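Local coordinates for putative glucoamylase (Bacteroides uniformis, PDB 4GL3), which probably acts as a glucoamylase-like hydrolase that splits glycosidic bonds, its family belonging to the six-hairpin clan of helical-barrel glycosidases, at residues T20-Q25 and R354-Y359; E80-I85 and N149-I154; E132-A137 and G153-L158. One frame throughout, in Å; residues are numbered along the deposited sequence.

Contact 1. Residues T20-Q25 and R354-Y359; sequences TLVQKQ and RLWGEY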
ATOM      1  N   THR A  20     -14.210  13.762   0.937  1.00 32.84           N
ATOM      2  CA  THR A  20     -14.557  13.633  -0.453  1.00 36.96           C
ATOM      3  C   THR A  20     -13.639  14.493  -1.317  1.00 37.77           C
ATOM      4  O   THR A  20     -13.151  14.016  -2.330  1.00 33.50           O
ATOM      5  CB  THR A  20     -16.016  14.017  -0.711  1.00 40.12           C
ATOM      6  OG1 THR A  20     -16.853  13.103   0.004  1.00 38.23           O
ATOM      7  CG2 THR A  20     -16.350  13.997  -2.241  1.00 35.86           C
ATOM      8  N   LEU A  21     -13.367  15.723  -0.896  1.00 35.32           N
ATOM      9  CA  LEU A  21     -12.417  16.565  -1.649  1.00 35.97           C
ATOM     10  C   LEU A  21     -11.020  15.924  -1.679  1.00 34.10           C
ATOM     11  O   LEU A  21     -10.375  15.879  -2.735  1.00 33.89           O
ATOM     12  CB  LEU A  21     -12.354  17.991  -1.097  1.00 35.25           C
ATOM     13  CG  LEU A  21     -11.379  18.950  -1.805  1.00 36.83           C
ATOM     14  CD1 LEU A  21     -11.822  19.158  -3.243  1.00 33.13           C
ATOM     15  CD2 LEU A  21     -11.305  20.307  -1.082  1.00 36.99           C
ATOM     16  N   VAL A  22     -10.553  15.394  -0.552  1.00 31.37           N
ATOM     17  CA  VAL A  22      -9.221  14.787  -0.509  1.00 30.00           C
ATOM     18  C   VAL A  22      -9.160  13.579  -1.476  1.00 33.15           C
ATOM     19  O   VAL A  22      -8.224  13.432  -2.279  1.00 30.65           O
ATOM     20  CB  VAL A  22      -8.819  14.429   0.938  1.00 30.09           C
ATOM     21  CG1 VAL A  22      -7.562  13.536   0.989  1.00 26.93           C
ATOM     22  CG2 VAL A  22      -8.636  15.724   1.724  1.00 29.84           C
ATOM     23  N   GLN A  23     -10.198  12.752  -1.452  1.00 31.16           N
ATOM     24  CA  GLN A  23     -10.253  11.602  -2.345  1.00 29.39           C
ATOM     25  C   GLN A  23     -10.313  12.021  -3.815  1.00 28.86           C
ATOM     26  O   GLN A  23      -9.630  11.449  -4.667  1.00 30.45           O
ATOM     27  CB  GLN A  23     -11.477  10.747  -2.002  1.00 27.30           C
ATOM     28  CG  GLN A  23     -11.407  10.022  -0.675  1.00 26.77           C
ATOM     29  CD  GLN A  23     -12.618   9.113  -0.502  1.00 32.42           C
ATOM     30  OE1 GLN A  23     -13.732   9.618  -0.313  1.00 32.11           O
ATOM     31  NE2 GLN A  23     -12.419   7.774  -0.609  1.00 27.45           N
ATOM     32  N   LYS A  24     -11.143  13.008  -4.118  1.00 31.36           N
ATOM     33  CA  LYS A  24     -11.330  13.467  -5.491  1.00 33.37           C
ATOM     34  C   LYS A  24     -10.074  14.121  -6.064  1.00 32.46           C
ATOM     35  O   LYS A  24      -9.730  13.872  -7.200  1.00 29.86           O
ATOM     36  CB  LYS A  24     -12.469  14.466  -5.545  1.00 36.42           C
ATOM     37  CG  LYS A  24     -12.955  14.915  -6.945  1.00 40.03           C
ATOM     38  CD  LYS A  24     -14.135  15.896  -6.718  1.00 39.58           C
ATOM     39  CE  LYS A  24     -14.749  16.448  -7.986  1.00 48.79           C
ATOM     40  NZ  LYS A  24     -15.335  15.362  -8.800  1.00 41.58           N
ATOM     41  N   GLN A  25      -9.424  14.987  -5.294  1.00 32.14           N
ATOM     42  CA  GLN A  25      -8.229  15.665  -5.775  1.00 32.45           C
ATOM     43  C   GLN A  25      -7.077  14.665  -5.959  1.00 30.75           C
ATOM     44  O   GLN A  25      -6.355  14.725  -6.962  1.00 28.73           O
ATOM     45  CB  GLN A  25      -7.799  16.797  -4.829  1.00 34.17           C
ATOM     46  CG  GLN A  25      -6.831  17.802  -5.472  1.00 31.30           C
ATOM     47  CD  GLN A  25      -7.548  18.986  -6.075  1.00 31.78           C
ATOM     48  OE1 GLN A  25      -8.733  18.902  -6.416  1.00 33.49           O
ATOM     49  NE2 GLN A  25      -6.854  20.094  -6.189  1.00 30.45           N
ATOM     50  N   ARG A 354       0.491  26.022   1.116  1.00 44.10           N
ATOM     51  CA  ARG A 354       1.802  25.501   0.715  0.50 43.26           C
ATOM     52  C   ARG A 354       1.837  23.997   0.522  1.00 40.09           C
ATOM     53  O   ARG A 354       2.711  23.478  -0.184  1.00 43.79           O
ATOM     54  CB  ARG A 354       2.874  25.962   1.703  0.50 47.12           C
ATOM     55  CG  ARG A 354       3.089  27.470   1.632  0.50 47.49           C
ATOM     56  CD  ARG A 354       4.302  27.931   2.409  0.50 47.97           C
ATOM     57  NE  ARG A 354       5.543  27.392   1.879  0.50 46.19           N
ATOM     58  CZ  ARG A 354       6.721  27.639   2.422  0.50 44.75           C
ATOM     59  NH1 ARG A 354       6.780  28.410   3.491  0.50 45.55           N
ATOM     60  NH2 ARG A 354       7.826  27.116   1.907  0.50 43.29           N
ATOM     61  N   LEU A 355       0.871  23.281   1.083  1.00 37.31           N
ATOM     62  CA  LEU A 355       0.857  21.798   1.014  1.00 35.61           C
ATOM     63  C   LEU A 355      -0.166  21.201   0.037  1.00 34.21           C
ATOM     64  O   LEU A 355      -0.037  20.064  -0.398  1.00 37.59           O
ATOM     65  CB  LEU A 355       0.566  21.253   2.414  1.00 35.32           C
ATOM     66  CG  LEU A 355       0.659  19.755   2.720  1.00 34.54           C
ATOM     67  CD1 LEU A 355       2.046  19.232   2.384  1.00 35.22           C
ATOM     68  CD2 LEU A 355       0.339  19.539   4.204  1.00 35.46           C
ATOM     69  N   TRP A 356      -1.221  21.945  -0.280  1.00 34.62           N
ATOM     70  CA  TRP A 356      -2.322  21.393  -1.098  1.00 35.80           C
ATOM     71  C   TRP A 356      -2.097  21.842  -2.521  1.00 33.41           C
ATOM     72  O   TRP A 356      -1.840  22.997  -2.740  1.00 36.09           O
ATOM     73  CB  TRP A 356      -3.666  21.956  -0.603  1.00 38.48           C
ATOM     74  CG  TRP A 356      -4.875  21.564  -1.406  1.00 37.09           C
ATOM     75  CD1 TRP A 356      -5.535  22.329  -2.316  1.00 37.48           C
ATOM     76  CD2 TRP A 356      -5.579  20.316  -1.338  1.00 33.44           C
ATOM     77  NE1 TRP A 356      -6.603  21.623  -2.840  1.00 38.60           N
ATOM     78  CE2 TRP A 356      -6.649  20.388  -2.245  1.00 36.35           C
ATOM     79  CE3 TRP A 356      -5.412  19.154  -0.579  1.00 34.71           C
ATOM     80  CZ2 TRP A 356      -7.551  19.341  -2.422  1.00 37.78           C
ATOM     81  CZ3 TRP A 356      -6.302  18.117  -0.750  1.00 34.67           C
ATOM     82  CH2 TRP A 356      -7.369  18.212  -1.656  1.00 36.38           C
ATOM     83  N   GLY A 357      -2.242  20.969  -3.495  1.00 32.82           N
ATOM     84  CA  GLY A 357      -2.080  21.407  -4.894  1.00 32.65           C
ATOM     85  C   GLY A 357      -2.835  20.475  -5.816  1.00 33.54           C
ATOM     86  O   GLY A 357      -3.814  19.829  -5.414  1.00 31.83           O
ATOM     87  N   GLU A 358      -2.353  20.374  -7.045  1.00 34.23           N
ATOM     88  CA  GLU A 358      -3.062  19.709  -8.118  1.00 32.35           C
ATOM     89  C   GLU A 358      -3.511  18.276  -7.820  1.00 30.53           C
ATOM     90  O   GLU A 358      -4.605  17.897  -8.208  1.00 30.61           O
ATOM     91  CB  GLU A 358      -2.197  19.731  -9.372  1.00 36.66           C
ATOM     92  CG  GLU A 358      -2.789  18.989 -10.561  1.00 35.10           C
ATOM     93  CD  GLU A 358      -3.950  19.693 -11.243  1.00 38.00           C
ATOM     94  OE1 GLU A 358      -4.253  20.884 -10.940  1.00 35.00           O
ATOM     95  OE2 GLU A 358      -4.546  19.024 -12.131  1.00 37.84           O
ATOM     96  N   TYR A 359      -2.681  17.486  -7.142  1.00 31.79           N
ATOM     97  CA  TYR A 359      -2.956  16.053  -6.923  1.00 30.69           C
ATOM     98  C   TYR A 359      -3.205  15.751  -5.447  1.00 32.57           C
ATOM     99  O   TYR A 359      -2.969  14.635  -4.975  1.00 31.02           O
ATOM    100  CB  TYR A 359      -1.804  15.177  -7.467  1.00 31.68           C
ATOM    101  CG  TYR A 359      -1.581  15.342  -8.954  1.00 31.60           C
ATOM    102  CD1 TYR A 359      -2.563  14.993  -9.854  1.00 32.57           C
ATOM    103  CD2 TYR A 359      -0.392  15.875  -9.458  1.00 35.45           C
ATOM    104  CE1 TYR A 359      -2.397  15.159 -11.213  1.00 31.97           C
ATOM    105  CE2 TYR A 359      -0.208  16.038 -10.819  1.00 36.01           C
ATOM    106  CZ  TYR A 359      -1.225  15.668 -11.688  1.00 35.91           C
ATOM    107  OH  TYR A 359      -1.105  15.826 -13.039  1.00 33.43           O
TER
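The side-chain amide of Gln-25 gives a nearly straight hydrogen bond, NE2 to the backbone O of Gly-357 at 3.1 Å and 170°. That oxygen lies in the amide plane of the glutamine, while the donor sits well above the carbonyl plane of the glycine. With CG anti to the backbone N (chi1 -163°) and the chain bent at the next bond, the glutamine doubles as packing for the indole of Trp-356. CB of Gln-25 is 3.5 Å from CH2 of Trp-356, CG of Gln-25 is equally close to CZ2, and the amide plane is tilted only 21° from the indole. NE2 is thus held by the bond, while CB and CG pack on the ring. Two more residues of the helix pack on Trp-356: Leu-21, whose CG approaches CZ2 at 3.9 Å, and Val-22, whose CG2 is 4.2 Å from CZ3. Phe-361 on strand 360-361 and Tyr-348 on helix 337-349 also meet the indole edge-to-face. Helix 15-27 thus lies against the start of the small 356-357/360-361 hairpin, with Val-22 reaching on to helix 378-393.

Contact 2. Residues E80-I85 and N149-I154; sequences ERMLKI and NRIRGI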
ATOM      1  N   GLU A  80     -13.387   0.464 -18.652  1.00 33.62           N
ATOM      2  CA  GLU A  80     -12.576   0.653 -19.846  1.00 36.90           C
ATOM      3  C   GLU A  80     -11.106   0.814 -19.476  1.00 33.51           C
ATOM      4  O   GLU A  80     -10.213   0.133 -20.050  1.00 33.37           O
ATOM      5  CB  GLU A  80     -13.091   1.860 -20.652  1.00 36.51           C
ATOM      6  CG  GLU A  80     -12.250   2.204 -21.880  1.00 41.05           C
ATOM      7  CD  GLU A  80     -12.816   3.409 -22.608  1.00 49.65           C
ATOM      8  OE1 GLU A  80     -13.182   4.414 -21.937  1.00 43.39           O
ATOM      9  OE2 GLU A  80     -12.918   3.334 -23.840  1.00 52.16           O
ATOM     10  N   ARG A  81     -10.848   1.679 -18.490  1.00 29.95           N
ATOM     11  CA  ARG A  81      -9.489   1.870 -17.970  1.00 28.89           C
ATOM     12  C   ARG A  81      -8.908   0.559 -17.393  1.00 31.28           C
ATOM     13  O   ARG A  81      -7.771   0.206 -17.668  1.00 26.06           O
ATOM     14  CB  ARG A  81      -9.469   2.959 -16.887  1.00 27.74           C
ATOM     15  CG  ARG A  81      -8.088   3.311 -16.295  1.00 28.82           C
ATOM     16  CD  ARG A  81      -7.131   3.886 -17.330  1.00 29.22           C
ATOM     17  NE  ARG A  81      -7.624   5.130 -17.914  1.00 31.38           N
ATOM     18  CZ  ARG A  81      -7.343   6.347 -17.451  1.00 27.94           C
ATOM     19  NH1 ARG A  81      -6.538   6.539 -16.416  1.00 28.43           N
ATOM     20  NH2 ARG A  81      -7.842   7.390 -18.057  1.00 32.12           N
HETATM   21  N   MSE A  82      -9.677  -0.121 -16.557  1.00 28.85           N
HETATM   22  CA  MSE A  82      -9.248  -1.359 -15.958  1.00 28.06           C
HETATM   23  C   MSE A  82      -8.864  -2.409 -17.025  1.00 27.28           C
HETATM   24  O   MSE A  82      -7.841  -3.095 -16.885  1.00 30.04           O
HETATM   25  CB  MSE A  82     -10.351  -1.928 -15.052  1.00 30.40           C
HETATM   26  CG  MSE A  82      -9.929  -3.144 -14.232  1.00 27.76           C
HETATM   27 SE   MSE A  82      -8.569  -2.776 -12.906  0.75 25.23          SE
HETATM   28  CE  MSE A  82      -9.372  -1.156 -12.200  1.00 29.23           C
ATOM     29  N   LEU A  83      -9.674  -2.539 -18.059  1.00 27.15           N
ATOM     30  CA  LEU A  83      -9.350  -3.438 -19.166  1.00 27.79           C
ATOM     31  C   LEU A  83      -8.022  -3.035 -19.826  1.00 30.67           C
ATOM     32  O   LEU A  83      -7.207  -3.919 -20.106  1.00 28.07           O
ATOM     33  CB  LEU A  83     -10.503  -3.562 -20.204  1.00 28.19           C
ATOM     34  CG  LEU A  83     -10.309  -4.564 -21.374  1.00 29.59           C
ATOM     35  CD1 LEU A  83      -9.967  -5.964 -20.852  1.00 29.76           C
ATOM     36  CD2 LEU A  83     -11.527  -4.605 -22.295  1.00 28.97           C
ATOM     37  N   LYS A  84      -7.785  -1.739 -20.046  1.00 29.07           N
ATOM     38  CA  LYS A  84      -6.519  -1.278 -20.594  1.00 29.95           C
ATOM     39  C   LYS A  84      -5.331  -1.741 -19.693  1.00 30.33           C
ATOM     40  O   LYS A  84      -4.325  -2.249 -20.192  1.00 26.73           O
ATOM     41  CB  LYS A  84      -6.491   0.250 -20.794  1.00 30.10           C
ATOM     42  CG  LYS A  84      -5.179   0.829 -21.369  1.00 33.45           C
ATOM     43  CD  LYS A  84      -5.352   2.241 -21.948  1.00 37.39           C
ATOM     44  CE  LYS A  84      -5.413   3.265 -20.836  1.00 38.57           C
ATOM     45  NZ  LYS A  84      -5.665   4.697 -21.261  1.00 34.85           N
ATOM     46  N   ILE A  85      -5.479  -1.580 -18.381  1.00 28.03           N
ATOM     47  CA  ILE A  85      -4.468  -1.915 -17.440  1.00 24.46           C
ATOM     48  C   ILE A  85      -4.148  -3.395 -17.458  1.00 26.82           C
ATOM     49  O   ILE A  85      -2.975  -3.761 -17.576  1.00 21.98           O
ATOM     50  CB  ILE A  85      -4.839  -1.481 -15.995  1.00 23.30           C
ATOM     51  CG1 ILE A  85      -4.781   0.042 -15.856  1.00 25.90           C
ATOM     52  CG2 ILE A  85      -3.904  -2.118 -14.966  1.00 19.91           C
ATOM     53  CD1 ILE A  85      -5.512   0.604 -14.613  1.00 25.10           C
ATOM     54  N   ASN A 149     -16.348  -9.290 -18.446  1.00 31.43           N
ATOM     55  CA  ASN A 149     -16.025 -10.705 -18.589  1.00 32.71           C
ATOM     56  C   ASN A 149     -14.534 -10.846 -18.849  1.00 32.25           C
ATOM     57  O   ASN A 149     -13.888 -11.724 -18.270  1.00 28.67           O
ATOM     58  CB  ASN A 149     -16.836 -11.375 -19.699  1.00 35.27           C
ATOM     59  CG  ASN A 149     -18.311 -11.507 -19.355  1.00 38.91           C
ATOM     60  OD1 ASN A 149     -18.712 -11.413 -18.184  1.00 41.16           O
ATOM     61  ND2 ASN A 149     -19.136 -11.727 -20.383  1.00 37.04           N
ATOM     62  N   ARG A 150     -13.991  -9.943 -19.667  1.00 31.63           N
ATOM     63  CA  ARG A 150     -12.597 -10.020 -20.090  1.00 32.99           C
ATOM     64  C   ARG A 150     -11.661  -9.574 -18.967  1.00 28.17           C
ATOM     65  O   ARG A 150     -10.616 -10.163 -18.772  1.00 25.70           O
ATOM     66  CB  ARG A 150     -12.400  -9.155 -21.310  1.00 36.26           C
ATOM     67  CG  ARG A 150     -11.019  -9.243 -21.956  1.00 44.77           C
ATOM     68  CD  ARG A 150     -10.976 -10.329 -23.024  1.00 77.67           C
ATOM     69  NE  ARG A 150     -10.353 -11.569 -22.554  1.00 65.09           N
ATOM     70  CZ  ARG A 150      -9.073 -11.908 -22.731  1.00 75.02           C
ATOM     71  NH1 ARG A 150      -8.228 -11.102 -23.378  1.00 90.75           N
ATOM     72  NH2 ARG A 150      -8.622 -13.072 -22.246  1.00 73.50           N
ATOM     73  N   ILE A 151     -12.036  -8.521 -18.236  1.00 27.31           N
ATOM     74  CA  ILE A 151     -11.327  -8.131 -17.028  1.00 25.35           C
ATOM     75  C   ILE A 151     -11.144  -9.309 -16.074  1.00 28.72           C
ATOM     76  O   ILE A 151     -10.044  -9.584 -15.617  1.00 26.68           O
ATOM     77  CB  ILE A 151     -12.033  -6.978 -16.268  1.00 28.25           C
ATOM     78  CG1 ILE A 151     -11.908  -5.629 -17.015  1.00 29.78           C
ATOM     79  CG2 ILE A 151     -11.405  -6.818 -14.896  1.00 26.19           C
ATOM     80  CD1 ILE A 151     -12.864  -4.527 -16.570  1.00 28.69           C
ATOM     81  N   ARG A 152     -12.229  -9.986 -15.740  1.00 28.26           N
ATOM     82  CA  ARG A 152     -12.158 -11.118 -14.800  1.00 30.98           C
ATOM     83  C   ARG A 152     -11.305 -12.263 -15.325  1.00 27.19           C
ATOM     84  O   ARG A 152     -10.537 -12.856 -14.564  1.00 26.20           O
ATOM     85  CB  ARG A 152     -13.585 -11.647 -14.455  1.00 30.06           C
ATOM     86  CG  ARG A 152     -14.403 -10.687 -13.582  1.00 31.36           C
ATOM     87  CD  ARG A 152     -15.633 -11.353 -12.992  1.00 32.04           C
ATOM     88  NE  ARG A 152     -16.425 -12.105 -13.985  1.00 35.16           N
ATOM     89  CZ  ARG A 152     -17.285 -11.571 -14.843  1.00 37.99           C
ATOM     90  NH1 ARG A 152     -17.505 -10.257 -14.871  1.00 40.25           N
ATOM     91  NH2 ARG A 152     -17.949 -12.355 -15.691  1.00 41.00           N
ATOM     92  N   GLY A 153     -11.475 -12.595 -16.605  1.00 32.20           N
ATOM     93  CA  GLY A 153     -10.703 -13.676 -17.262  1.00 27.56           C
ATOM     94  C   GLY A 153      -9.214 -13.412 -17.249  1.00 29.33           C
ATOM     95  O   GLY A 153      -8.402 -14.307 -16.919  1.00 27.08           O
ATOM     96  N   ILE A 154      -8.846 -12.174 -17.590  1.00 25.35           N
ATOM     97  CA  ILE A 154      -7.457 -11.814 -17.630  1.00 22.37           C
ATOM     98  C   ILE A 154      -6.899 -11.855 -16.230  1.00 24.92           C
ATOM     99  O   ILE A 154      -5.825 -12.399 -16.018  1.00 22.75           O
ATOM    100  CB  ILE A 154      -7.172 -10.422 -18.270  1.00 23.52           C
ATOM    101  CG1 ILE A 154      -7.437 -10.470 -19.804  1.00 27.39           C
ATOM    102  CG2 ILE A 154      -5.720  -9.984 -17.968  1.00 20.11           C
ATOM    103  CD1 ILE A 154      -7.414  -9.105 -20.520  1.00 25.89           C
TER
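Side-by-side packing of helix 75-90 on helix 146-161, in a protein whose family belongs to the six-hairpin clan, brings Met-82 and Leu-83 against Ile-151. The short segments run in the same general direction, 32° apart, with their axes 9.5 Å from each other at closest approach. Ile-151 works with both branches. Its CD1 lies 3.9 Å from CB of Met-82, a selenomethionine in this crystal, and its CG2 is 4.0 Å from CG of the same residue, the two side chains crossing at about a right angle. CG1 of Ile-151, beside the backbone N at chi1 -71°, meets CB of Leu-83 at 4.1 Å. This parallel helix pairing is consistent with the helical barrel expected of the clan; Phe-141, in the loop between helices 124-140 and 146-161, touches both Met-82 and Ile-151. An alanine in place of Ile-151 would probably open a gap beside Met-82 and Leu-83, leaving the selenomethionine stem freer to turn. CD1 of Leu-83 also meets CD1 of the buried Ile-154 at 4.1 Å. Toward the surface, the same leucine CD1 lies 3.6 Å from CG of Arg-150. The arginine then bends away, its guanidinium resting with one face over Ile-154 CG1, and a bound PEG lies near Leu-83.

Contact 3. Residues E132-A137 and G153-L158; sequences EGLLAA and GIINNL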
ATOM      1  N   GLU A 132      -3.069  -7.590  -4.858  1.00 23.76           N
ATOM      2  CA  GLU A 132      -4.033  -7.112  -3.841  1.00 25.99           C
ATOM      3  C   GLU A 132      -5.140  -6.285  -4.521  1.00 26.62           C
ATOM      4  O   GLU A 132      -6.337  -6.573  -4.420  1.00 26.16           O
ATOM      5  CB  GLU A 132      -3.278  -6.339  -2.736  1.00 25.37           C
ATOM      6  CG  GLU A 132      -4.138  -5.869  -1.561  1.00 26.43           C
ATOM      7  CD  GLU A 132      -3.328  -5.091  -0.534  1.00 32.66           C
ATOM      8  OE1 GLU A 132      -2.115  -4.809  -0.742  1.00 28.56           O
ATOM      9  OE2 GLU A 132      -3.893  -4.751   0.512  1.00 36.35           O
ATOM     10  N   GLY A 133      -4.741  -5.323  -5.330  1.00 26.12           N
ATOM     11  CA  GLY A 133      -5.692  -4.617  -6.151  1.00 30.31           C
ATOM     12  C   GLY A 133      -6.440  -5.423  -7.208  1.00 27.37           C
ATOM     13  O   GLY A 133      -7.641  -5.269  -7.350  1.00 24.74           O
ATOM     14  N   LEU A 134      -5.748  -6.282  -7.960  1.00 24.65           N
ATOM     15  CA  LEU A 134      -6.402  -7.033  -9.032  1.00 23.95           C
ATOM     16  C   LEU A 134      -7.418  -8.010  -8.457  1.00 26.68           C
ATOM     17  O   LEU A 134      -8.479  -8.221  -9.063  1.00 25.34           O
ATOM     18  CB  LEU A 134      -5.416  -7.735  -9.974  1.00 23.95           C
ATOM     19  CG  LEU A 134      -4.456  -6.869 -10.840  1.00 24.81           C
ATOM     20  CD1 LEU A 134      -3.527  -7.806 -11.664  1.00 23.92           C
ATOM     21  CD2 LEU A 134      -5.209  -5.891 -11.751  1.00 21.63           C
ATOM     22  N   LEU A 135      -7.161  -8.578  -7.275  1.00 24.71           N
ATOM     23  CA  LEU A 135      -8.157  -9.532  -6.754  1.00 24.82           C
ATOM     24  C   LEU A 135      -9.443  -8.798  -6.278  1.00 26.49           C
ATOM     25  O   LEU A 135     -10.539  -9.312  -6.470  1.00 26.83           O
ATOM     26  CB  LEU A 135      -7.571 -10.477  -5.701  1.00 23.87           C
ATOM     27  CG  LEU A 135      -6.517 -11.479  -6.182  1.00 30.94           C
ATOM     28  CD1 LEU A 135      -6.174 -12.404  -5.017  1.00 30.49           C
ATOM     29  CD2 LEU A 135      -6.981 -12.306  -7.369  1.00 30.42           C
ATOM     30  N   ALA A 136      -9.287  -7.602  -5.700  1.00 29.11           N
ATOM     31  CA  ALA A 136     -10.405  -6.705  -5.410  1.00 31.75           C
ATOM     32  C   ALA A 136     -11.150  -6.389  -6.701  1.00 30.62           C
ATOM     33  O   ALA A 136     -12.374  -6.509  -6.756  1.00 29.46           O
ATOM     34  CB  ALA A 136      -9.936  -5.416  -4.713  1.00 23.94           C
ATOM     35  N   ALA A 137     -10.434  -6.022  -7.758  1.00 30.09           N
ATOM     36  CA  ALA A 137     -11.100  -5.700  -9.045  1.00 30.51           C
ATOM     37  C   ALA A 137     -11.853  -6.903  -9.616  1.00 26.86           C
ATOM     38  O   ALA A 137     -12.969  -6.764 -10.102  1.00 28.70           O
ATOM     39  CB  ALA A 137     -10.091  -5.141 -10.055  1.00 26.42           C
ATOM     40  N   GLY A 153     -11.475 -12.595 -16.605  1.00 32.20           N
ATOM     41  CA  GLY A 153     -10.703 -13.676 -17.262  1.00 27.56           C
ATOM     42  C   GLY A 153      -9.214 -13.412 -17.249  1.00 29.33           C
ATOM     43  O   GLY A 153      -8.402 -14.307 -16.919  1.00 27.08           O
ATOM     44  N   ILE A 154      -8.846 -12.174 -17.590  1.00 25.35           N
ATOM     45  CA  ILE A 154      -7.457 -11.814 -17.630  1.00 22.37           C
ATOM     46  C   ILE A 154      -6.899 -11.855 -16.230  1.00 24.92           C
ATOM     47  O   ILE A 154      -5.825 -12.399 -16.018  1.00 22.75           O
ATOM     48  CB  ILE A 154      -7.172 -10.422 -18.270  1.00 23.52           C
ATOM     49  CG1 ILE A 154      -7.437 -10.470 -19.804  1.00 27.39           C
ATOM     50  CG2 ILE A 154      -5.720  -9.984 -17.968  1.00 20.11           C
ATOM     51  CD1 ILE A 154      -7.414  -9.105 -20.520  1.00 25.89           C
ATOM     52  N   ILE A 155      -7.614 -11.288 -15.253  1.00 22.94           N
ATOM     53  CA  ILE A 155      -7.091 -11.237 -13.874  1.00 22.74           C
ATOM     54  C   ILE A 155      -6.937 -12.674 -13.350  1.00 23.74           C
ATOM     55  O   ILE A 155      -5.956 -12.986 -12.726  1.00 22.96           O
ATOM     56  CB  ILE A 155      -7.989 -10.407 -12.917  1.00 25.81           C
ATOM     57  CG1 ILE A 155      -7.845  -8.902 -13.225  1.00 25.32           C
ATOM     58  CG2 ILE A 155      -7.655 -10.715 -11.463  1.00 23.02           C
ATOM     59  CD1 ILE A 155      -8.817  -7.978 -12.513  1.00 22.59           C
ATOM     60  N   ASN A 156      -7.913 -13.544 -13.622  1.00 22.96           N
ATOM     61  CA  ASN A 156      -7.830 -14.885 -13.068  1.00 26.72           C
ATOM     62  C   ASN A 156      -6.603 -15.620 -13.635  1.00 28.11           C
ATOM     63  O   ASN A 156      -5.944 -16.326 -12.921  1.00 23.47           O
ATOM     64  CB  ASN A 156      -9.077 -15.708 -13.343  1.00 28.55           C
ATOM     65  CG  ASN A 156      -9.126 -16.971 -12.469  1.00 34.97           C
ATOM     66  OD1 ASN A 156      -9.106 -16.915 -11.220  1.00 36.51           O
ATOM     67  ND2 ASN A 156      -9.159 -18.078 -13.107  1.00 33.38           N
ATOM     68  N   ASN A 157      -6.337 -15.443 -14.932  1.00 27.11           N
ATOM     69  CA  ASN A 157      -5.165 -16.037 -15.561  0.60 26.13           C
ATOM     70  C   ASN A 157      -3.838 -15.485 -15.008  1.00 23.42           C
ATOM     71  O   ASN A 157      -2.906 -16.252 -14.710  1.00 25.86           O
ATOM     72  CB  ASN A 157      -5.255 -15.855 -17.079  0.60 28.58           C
ATOM     73  CG  ASN A 157      -4.099 -16.468 -17.799  0.60 31.98           C
ATOM     74  OD1 ASN A 157      -3.208 -15.748 -18.256  0.60 38.82           O
ATOM     75  ND2 ASN A 157      -4.071 -17.796 -17.866  0.60 26.14           N
ATOM     76  N   LEU A 158      -3.741 -14.168 -14.842  1.00 23.14           N
ATOM     77  CA  LEU A 158      -2.584 -13.555 -14.162  1.00 22.36           C
ATOM     78  C   LEU A 158      -2.399 -14.115 -12.767  1.00 24.63           C
ATOM     79  O   LEU A 158      -1.276 -14.497 -12.353  1.00 23.02           O
ATOM     80  CB  LEU A 158      -2.721 -12.026 -14.082  1.00 23.54           C
ATOM     81  CG  LEU A 158      -2.539 -11.261 -15.380  1.00 24.76           C
ATOM     82  CD1 LEU A 158      -2.789  -9.777 -15.117  1.00 19.98           C
ATOM     83  CD2 LEU A 158      -1.139 -11.485 -15.934  1.00 20.68           C
TER
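Ile-155 presses against the backbone of Leu-134, and this is the tight part of the contact: CD1 of the isoleucine is 3.5 Å from the carbonyl O of Leu-134, and CG2 comes to 3.6 Å from the same oxygen. Two methyl groups thus pack against one polar atom, each as a carbon neighbour and neither as a hydrogen-bond donor. CG1 is anti to the carbonyl carbon (chi1 -73°) and CD1 continues outward anti to CA, so the longer branch of Ile-155 extends across to the other helix, where its CD1 also meets CB of Ala-137 at 4.0 Å. The shorter branch, CG2 of Ile-155, touches CB of Leu-134 at 4.0 Å. Helices 124-140 and 146-161 follow each other closely in the chain, and their segments run in roughly opposite directions, 139° apart, with axes 9.8 Å from each other: two antiparallel helices joined by a short connection, an arrangement consistent with the helical barrel expected of the six-hairpin clan. Leu-134 and Leu-158 meet by only one methyl each, CD1 to CD1 at 4.0 Å, their side chains crossing obliquely. Looser still is Leu-135, which brings CD2 no nearer than 4.4 Å to CG2 of Ile-155. Around the contact, Val-86 of helix 75-90 touches Leu-134 and Val-61 and Ile-65 of helix 54-69 touch Ala-137, while Leu-158 also meets Phe-131 and, from a loop, Trp-101. Within the two segments, exposure to solvent appears on 153-158, at Gly-153 and Asn-157 and partly at Asn-156, none of which touches 132-137, a segment buried throughout.

In the fold
Contacts 2 and 3 are neighbours, their centres 9 Å apart, and both draw on helix 146-161, sharing Gly-153 and Ile-154. They also touch directly: SE of Met-82 in contact 2 packs on CB of Ala-137 in contact 3 at 4.0 Å, so helices 75-90, 124-140 and 146-161 form one continuous apolar cluster. Contact 1 is remote, its centre 28 Å and 29 Å from theirs and its nearest atoms about 11 Å and 14 Å away; it ties the N-terminal helix to a part of the chain more than 300 residues later. The bound PEG lies beside contact 2, about 4 Å from the Leu-83 side chain, against about 13 Å for the Ile-155 side chain of contact 3.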